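Local atomic coordinates of putative uncharacterized protein (Emericella nidulans, PDB entry 3PGB), a protein that is a copper amine oxidase that probably oxidises primary amines to aldehydes with the help of a copper ion and a topaquinone cofactor. Residues Asn491-Met494 and Asp495-Gly499; Phe542-Gly546 and Pro547-Ile551; Val601-Gln604 and Asp605-Asn608. All coordinates share one frame; numbering follows the deposited sequence.

Overall arrangement
All three contacts are turns at the ends of antiparallel strands in the copper amine oxidase enzyme domain. Interactions 2 and 3 are neighbours, their centres about 8 Å apart: strands 548-562 and 597-603 lie side by side, so T550 N probably bonds V602 O at 2.7 Å. Interaction 2 supplies ligands to a calcium ion, while interaction 3 meets a glycan sugar on the surface. Interaction 1 lies about 19 Å from interaction 2, centre to centre, without touching it. It turns the chain back after strand 486-492, which starts just beyond the topaquinone position Y484, and it packs against the second subunit.

Interaction 1 (Asn491-Met494 and Asp495-Gly499); sequences NFHM and DGTIG
D495 folds its carboxylate back over the turn towards H493, bringing OD2 to 3.1 Å from H493 CB. With chi1 at 64° the carboxylate is tucked in over its own main chain, which lets OD2 also accept from T497 N at 3.1 Å, from above the carboxylate plane; this Asx turn makes aspartate apt here. The other oxygen, OD1, bonds T711 OG1 of the second subunit. G496 follows with a positive phi of 94°, easy for a residue without a side chain, and its N donates to H493 O at 3.0 Å. T497 brings its carbonyl O to two donors of H493, the backbone N at 3.0 Å and the ring ND1 at 3.2 Å. That oxygen lies in the imidazole plane, at the ring edge, which fixes the ring's rotation. The T497 hydroxyl bonds T720. I498 lays CG1 obliquely beside F492 CD2, 4.2 Å away, on the face the two side chains share; F352 and F354 also meet the phenyl ring. At G499 the strands pair: N491 N donates to G499 O at 2.8 Å and G499 N to N491 O at 2.9 Å. Together these form an antiparallel beta hairpin closed by a type I turn with a classic G1 beta bulge.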
loop_
_atom_site.group_PDB
_atom_site.type_symbol
_atom_site.label_atom_id
_atom_site.label_comp_id
_atom_site.label_asym_id
_atom_site.label_seq_id
_atom_site.Cartn_x
_atom_site.Cartn_y
_atom_site.Cartn_z
ATOM N N ASN A 491 4.499 5.766 11.119
ATOM C CA ASN A 491 4.823 6.855 10.204
ATOM C C ASN A 491 4.065 8.121 10.571
ATOM O O ASN A 491 2.915 8.052 10.985
ATOM C CB ASN A 491 4.433 6.477 8.772
ATOM C CG ASN A 491 5.269 5.355 8.218
ATOM O OD1 ASN A 491 6.490 5.340 8.384
ATOM N ND2 ASN A 491 4.625 4.411 7.545
ATOM N N PHE A 492 4.701 9.272 10.377
ATOM C CA PHE A 492 4.041 10.562 10.531
ATOM C C PHE A 492 4.378 11.438 9.336
ATOM O O PHE A 492 5.542 11.568 8.986
ATOM C CB PHE A 492 4.495 11.235 11.821
ATOM C CG PHE A 492 4.308 10.385 13.037
ATOM C CD1 PHE A 492 5.274 9.469 13.411
ATOM C CD2 PHE A 492 3.158 10.488 13.797
ATOM C CE1 PHE A 492 5.100 8.671 14.522
ATOM C CE2 PHE A 492 2.979 9.697 14.917
ATOM C CZ PHE A 492 3.952 8.788 15.279
ATOM N N HIS A 493 3.363 12.050 8.731
ATOM C CA HIS A 493 3.537 12.819 7.503
ATOM C C HIS A 493 3.111 14.273 7.641
ATOM O O HIS A 493 2.355 14.628 8.547
ATOM C CB HIS A 493 2.751 12.162 6.388
ATOM C CG HIS A 493 3.196 10.766 6.085
ATOM N ND1 HIS A 493 2.802 9.680 6.836
ATOM C CD2 HIS A 493 4.007 10.281 5.114
ATOM C CE1 HIS A 493 3.349 8.586 6.339
ATOM N NE2 HIS A 493 4.087 8.924 5.296
ATOM N N MET A 494 3.594 15.106 6.723
ATOM C CA MET A 494 3.346 16.548 6.768
ATOM C C MET A 494 1.912 16.947 6.421
ATOM O O MET A 494 1.540 18.097 6.614
ATOM C CB MET A 494 4.322 17.292 5.853
ATOM C CG MET A 494 5.761 17.289 6.355
ATOM S SD MET A 494 5.928 18.070 7.971
ATOM C CE MET A 494 5.681 19.796 7.537
ATOM N N ASP A 495 1.112 16.003 5.922
ATOM C CA ASP A 495 -0.335 16.219 5.737
ATOM C C ASP A 495 -1.153 15.825 6.978
ATOM O O ASP A 495 -2.376 15.930 6.979
ATOM C CB ASP A 495 -0.841 15.449 4.505
ATOM C CG ASP A 495 -0.701 13.929 4.649
ATOM O OD1 ASP A 495 -1.312 13.204 3.838
ATOM O OD2 ASP A 495 0.007 13.457 5.563
ATOM N N GLY A 496 -0.478 15.375 8.030
ATOM C CA GLY A 496 -1.141 14.989 9.266
ATOM C C GLY A 496 -1.465 13.513 9.350
ATOM O O GLY A 496 -2.078 13.070 10.314
ATOM N N THR A 497 -1.037 12.743 8.356
ATOM C CA THR A 497 -1.374 11.329 8.286
ATOM C C THR A 497 -0.452 10.494 9.179
ATOM O O THR A 497 0.773 10.592 9.094
ATOM C CB THR A 497 -1.305 10.822 6.835
ATOM O OG1 THR A 497 -2.275 11.524 6.036
ATOM C CG2 THR A 497 -1.576 9.329 6.769
ATOM N N ILE A 498 -1.058 9.688 10.043
ATOM C CA ILE A 498 -0.344 8.748 10.900
ATOM C C ILE A 498 -0.505 7.386 10.274
ATOM O O ILE A 498 -1.616 7.017 9.903
ATOM C CB ILE A 498 -0.967 8.688 12.312
ATOM C CG1 ILE A 498 -0.901 10.063 12.996
ATOM C CG2 ILE A 498 -0.277 7.606 13.157
ATOM C CD1 ILE A 498 -2.027 10.318 13.975
ATOM N N GLY A 499 0.584 6.633 10.157
ATOM C CA GLY A 499 0.534 5.299 9.558
ATOM C C GLY A 499 1.007 4.235 10.525
ATOM O O GLY A 499 1.981 4.442 11.253
#

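Interaction 2 (Phe542-Gly546 and Pro547-Ile551); sequences FDILG and PNNTI. With CA (calcium ion), chain F.
N549 reaches back with its side-chain amide to the backbone of I544, bonding it through both ends. A chi1 of -62° swings the amide away from its own carbonyl and back towards I544. OD1 accepts from I544 N at 2.7 Å, the N-H tilted slightly from the plane of the amide carbonyl, and ND2 donates to I544 O at 3.0 Å. A weak third bond runs from ND2 to G546 O. The flat amide, with an acceptor and a donor side by side, suits asparagine to the task of matching a backbone NH and CO, and the two bonds hold it against rotation. Within the loop, G546 N donates to D543 O at 3.3 Å, closing a type II beta turn, D543 to G546, that links strands 532-542 and 548-562. Glycine fits its last position, where phi is 116°.

Metal coordination comes from the junction of strand 532-542 and the loop. The calcium ion takes F542 O at 2.5 Å and D543 OD1 at 2.3 Å; D541, D687 and L688 supply further ligands. The second carboxylate oxygen of D543 forms a salt bridge with K114.

A water adds a further link. Bound to calcium at 2.5 Å, it donates to both P547 O and N549 OD1, each 2.8 Å away, which puts N549 OD1 in the second shell of the metal.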
loop_
_atom_site.group_PDB
_atom_site.type_symbol
_atom_site.label_atom_id
_atom_site.label_comp_id
_atom_site.label_asym_id
_atom_site.label_seq_id
_atom_site.Cartn_x
_atom_site.Cartn_y
_atom_site.Cartn_z
ATOM N N PHE A 542 -8.420 6.923 19.894
ATOM C CA PHE A 542 -8.606 8.287 19.401
ATOM C C PHE A 542 -9.410 9.096 20.406
ATOM O O PHE A 542 -10.468 8.648 20.843
ATOM C CB PHE A 542 -9.369 8.302 18.071
ATOM C CG PHE A 542 -8.636 7.654 16.942
ATOM C CD1 PHE A 542 -7.781 8.391 16.144
ATOM C CD2 PHE A 542 -8.805 6.313 16.677
ATOM C CE1 PHE A 542 -7.103 7.796 15.108
ATOM C CE2 PHE A 542 -8.137 5.715 15.649
ATOM C CZ PHE A 542 -7.279 6.456 14.863
ATOM N N ASP A 543 -8.916 10.274 20.773
ATOM C CA ASP A 543 -9.693 11.239 21.550
ATOM C C ASP A 543 -9.763 12.530 20.749
ATOM O O ASP A 543 -9.101 13.522 21.080
ATOM C CB ASP A 543 -9.053 11.493 22.918
ATOM C CG ASP A 543 -9.181 10.306 23.866
ATOM O OD1 ASP A 543 -9.956 9.359 23.592
ATOM O OD2 ASP A 543 -8.503 10.328 24.911
ATOM N N ILE A 544 -10.575 12.523 19.695
ATOM C CA ILE A 544 -10.584 13.634 18.745
ATOM C C ILE A 544 -11.180 14.884 19.392
ATOM O O ILE A 544 -12.372 14.928 19.708
ATOM C CB ILE A 544 -11.357 13.290 17.442
ATOM C CG1 ILE A 544 -10.806 12.011 16.791
ATOM C CG2 ILE A 544 -11.284 14.450 16.457
ATOM C CD1 ILE A 544 -9.318 12.032 16.520
ATOM N N LEU A 545 -10.334 15.893 19.586
ATOM C CA LEU A 545 -10.738 17.150 20.214
ATOM C C LEU A 545 -11.460 16.884 21.544
ATOM O O LEU A 545 -12.463 17.526 21.859
ATOM C CB LEU A 545 -11.613 17.971 19.253
ATOM C CG LEU A 545 -10.956 18.384 17.926
ATOM C CD1 LEU A 545 -11.977 18.891 16.899
ATOM C CD2 LEU A 545 -9.865 19.432 18.164
ATOM N N GLY A 546 -10.933 15.934 22.313
ATOM C CA GLY A 546 -11.552 15.500 23.563
ATOM C C GLY A 546 -11.990 14.044 23.494
ATOM O O GLY A 546 -12.022 13.449 22.419
ATOM N N PRO A 547 -12.350 13.459 24.644
ATOM C CA PRO A 547 -12.710 12.049 24.693
ATOM C C PRO A 547 -14.063 11.720 24.045
ATOM O O PRO A 547 -14.225 10.624 23.500
ATOM C CB PRO A 547 -12.730 11.747 26.195
ATOM C CG PRO A 547 -13.056 13.045 26.847
ATOM C CD PRO A 547 -12.520 14.129 25.948
ATOM N N ASN A 548 -15.019 12.649 24.095
ATOM C CA ASN A 548 -16.374 12.382 23.574
ATOM C C ASN A 548 -16.418 12.353 22.033
ATOM O O ASN A 548 -16.518 13.404 21.393
ATOM C CB ASN A 548 -17.389 13.408 24.126
ATOM C CG ASN A 548 -17.590 13.300 25.650
ATOM O OD1 ASN A 548 -17.321 12.263 26.260
ATOM N ND2 ASN A 548 -18.088 14.375 26.259
ATOM N N ASN A 549 -16.338 11.146 21.457
ATOM C CA ASN A 549 -16.322 10.947 19.997
ATOM C C ASN A 549 -17.449 10.039 19.471
ATOM O O ASN A 549 -18.149 9.384 20.251
ATOM C CB ASN A 549 -14.984 10.343 19.567
ATOM C CG ASN A 549 -13.802 11.241 19.870
ATOM O OD1 ASN A 549 -12.657 10.781 19.893
ATOM N ND2 ASN A 549 -14.065 12.525 20.101
ATOM N N THR A 550 -17.604 10.008 18.142
ATOM C CA THR A 550 -18.538 9.101 17.466
ATOM C C THR A 550 -17.918 8.539 16.189
ATOM O O THR A 550 -17.169 9.234 15.507
ATOM C CB THR A 550 -19.853 9.816 17.075
ATOM O OG1 THR A 550 -20.391 10.507 18.209
ATOM C CG2 THR A 550 -20.881 8.811 16.551
ATOM N N ILE A 551 -18.231 7.288 15.862
ATOM C CA ILE A 551 -17.811 6.704 14.594
ATOM C C ILE A 551 -18.857 7.009 13.534
ATOM O O ILE A 551 -20.032 6.728 13.733
ATOM C CB ILE A 551 -17.642 5.180 14.676
ATOM C CG1 ILE A 551 -16.519 4.808 15.654
ATOM C CG2 ILE A 551 -17.374 4.607 13.296
ATOM C CD1 ILE A 551 -15.195 5.483 15.389
HETATM CA CA CA F . -11.146 7.543 22.924
HETATM O O HOH W 1 -13.022 8.747 21.744
#

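Interaction 3 (Val601-Gln604 and Asp605-Asn608); sequences VVNQ and DKPN. With NAG (2-acetamido-2-deoxy-beta-D-glucopyranose), chain C.
N603 OD1 receives the backbone N-H of D605 at 2.8 Å, while N603 O receives that of K606 at 3.1 Å. The first bond makes an Asx turn and the second closes a type I beta turn, N603 to K606; the two overlap at the corner where the chain leaves strand 597-603. Asparagine suits this first position because its short side chain can imitate a backbone carbonyl. With CG swung opposite the backbone N (chi1 -175°), the amide carbonyl lies beside the chain that follows, and D605 N approaches it only 22° from its plane. The aliphatic part of K606 leans obliquely on the same amide, CG 3.8 Å from N603 ND2. P607, next in line, rests CD 3.8 Å from Q604 O and, being a ring closed on its own N, needs no acceptor for an N-H.

Around this shell, neighbouring loops and strands fix the polar groups. N603 ND2 donates to I544 O, and N603 OD1 takes a second bond from Q685 NE2, so both ends of the amide are held. Q604, straight at chi2 (-176°), carries NE2 to T550 OG1 and N684 OD1, securing the turn against strand 548-562.

On the solvent side stands the glycan. D605 is split between protein and sugar: its OD2 accepts from Q685 NE2, and on the other side of the carboxylate D605 OD1 accepts from the hydroxyl O6 of the N-acetylglucosamine (NAG O6 to D605 OD1, 2.5 Å).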
loop_
_atom_site.group_PDB
_atom_site.type_symbol
_atom_site.label_atom_id
_atom_site.label_comp_id
_atom_site.label_asym_id
_atom_site.label_seq_id
_atom_site.Cartn_x
_atom_site.Cartn_y
_atom_site.Cartn_z
ATOM N N VAL A 601 -13.535 8.656 12.656
ATOM C CA VAL A 601 -13.663 8.846 14.095
ATOM C C VAL A 601 -13.810 10.338 14.305
ATOM O O VAL A 601 -12.855 11.079 14.100
ATOM C CB VAL A 601 -12.433 8.311 14.876
ATOM C CG1 VAL A 601 -12.634 8.501 16.371
ATOM C CG2 VAL A 601 -12.203 6.855 14.565
ATOM N N VAL A 602 -15.007 10.777 14.689
ATOM C CA VAL A 602 -15.335 12.207 14.716
ATOM C C VAL A 602 -15.825 12.677 16.082
ATOM O O VAL A 602 -16.137 11.871 16.957
ATOM C CB VAL A 602 -16.429 12.562 13.677
ATOM C CG1 VAL A 602 -16.089 11.989 12.316
ATOM C CG2 VAL A 602 -17.787 12.072 14.138
ATOM N N ASN A 603 -15.887 13.993 16.253
ATOM C CA ASN A 603 -16.495 14.596 17.432
ATOM C C ASN A 603 -17.650 15.475 16.986
ATOM O O ASN A 603 -17.443 16.564 16.444
ATOM C CB ASN A 603 -15.474 15.408 18.226
ATOM C CG ASN A 603 -16.044 15.956 19.522
ATOM O OD1 ASN A 603 -17.251 16.138 19.654
ATOM N ND2 ASN A 603 -15.172 16.230 20.481
ATOM N N GLN A 604 -18.869 14.991 17.216
ATOM C CA GLN A 604 -20.070 15.692 16.781
ATOM C C GLN A 604 -20.285 17.016 17.500
ATOM O O GLN A 604 -20.982 17.877 16.995
ATOM C CB GLN A 604 -21.301 14.815 16.980
ATOM C CG GLN A 604 -21.337 13.565 16.132
ATOM C CD GLN A 604 -22.632 12.808 16.314
ATOM O OE1 GLN A 604 -23.661 13.171 15.739
ATOM N NE2 GLN A 604 -22.597 11.750 17.129
ATOM N N ASP A 605 -19.692 17.168 18.680
ATOM C CA ASP A 605 -19.836 18.391 19.472
ATOM C C ASP A 605 -18.814 19.460 19.094
ATOM O O ASP A 605 -18.859 20.572 19.626
ATOM C CB ASP A 605 -19.728 18.063 20.965
ATOM C CG ASP A 605 -20.837 17.133 21.441
ATOM O OD1 ASP A 605 -21.859 17.024 20.732
ATOM O OD2 ASP A 605 -20.691 16.519 22.525
ATOM N N LYS A 606 -17.901 19.130 18.179
ATOM C CA LYS A 606 -16.915 20.092 17.685
ATOM C C LYS A 606 -16.907 20.129 16.152
ATOM O O LYS A 606 -15.919 19.763 15.523
ATOM C CB LYS A 606 -15.525 19.748 18.227
ATOM C CG LYS A 606 -15.349 19.999 19.732
ATOM C CD LYS A 606 -14.957 21.446 20.037
ATOM C CE LYS A 606 -14.497 21.616 21.486
ATOM N NZ LYS A 606 -13.246 20.844 21.808
ATOM N N PRO A 607 -18.012 20.589 15.547
ATOM C CA PRO A 607 -18.063 20.702 14.099
ATOM C C PRO A 607 -17.280 21.915 13.610
ATOM O O PRO A 607 -17.058 22.848 14.376
ATOM C CB PRO A 607 -19.551 20.898 13.828
ATOM C CG PRO A 607 -20.029 21.669 15.019
ATOM C CD PRO A 607 -19.212 21.166 16.185
ATOM N N ASN A 608 -16.866 21.899 12.349
ATOM C CA ASN A 608 -16.211 23.059 11.765
ATOM C C ASN A 608 -17.242 24.140 11.442
ATOM O O ASN A 608 -18.437 23.964 11.708
ATOM C CB ASN A 608 -15.379 22.673 10.534
ATOM C CG ASN A 608 -16.205 22.079 9.401
ATOM O OD1 ASN A 608 -17.432 22.228 9.336
ATOM N ND2 ASN A 608 -15.517 21.401 8.486
HETATM C C1 NAG C . -25.871 11.658 19.983
HETATM C C2 NAG C . -27.210 12.023 20.599
HETATM C C3 NAG C . -27.693 13.302 19.928
HETATM C C4 NAG C . -26.685 14.430 20.128
HETATM C C5 NAG C . -25.249 13.981 19.840
HETATM C C6 NAG C . -24.279 14.887 20.580
HETATM C C7 NAG C . -28.955 10.451 21.351
HETATM C C8 NAG C . -29.881 9.338 20.945
HETATM N N2 NAG C . -28.163 10.942 20.391
HETATM O O3 NAG C . -28.938 13.672 20.471
HETATM O O4 NAG C . -26.998 15.500 19.250
HETATM O O5 NAG C . -24.929 12.669 20.253
HETATM O O6 NAG C . -23.855 15.871 19.679
HETATM O O7 NAG C . -28.962 10.860 22.513
#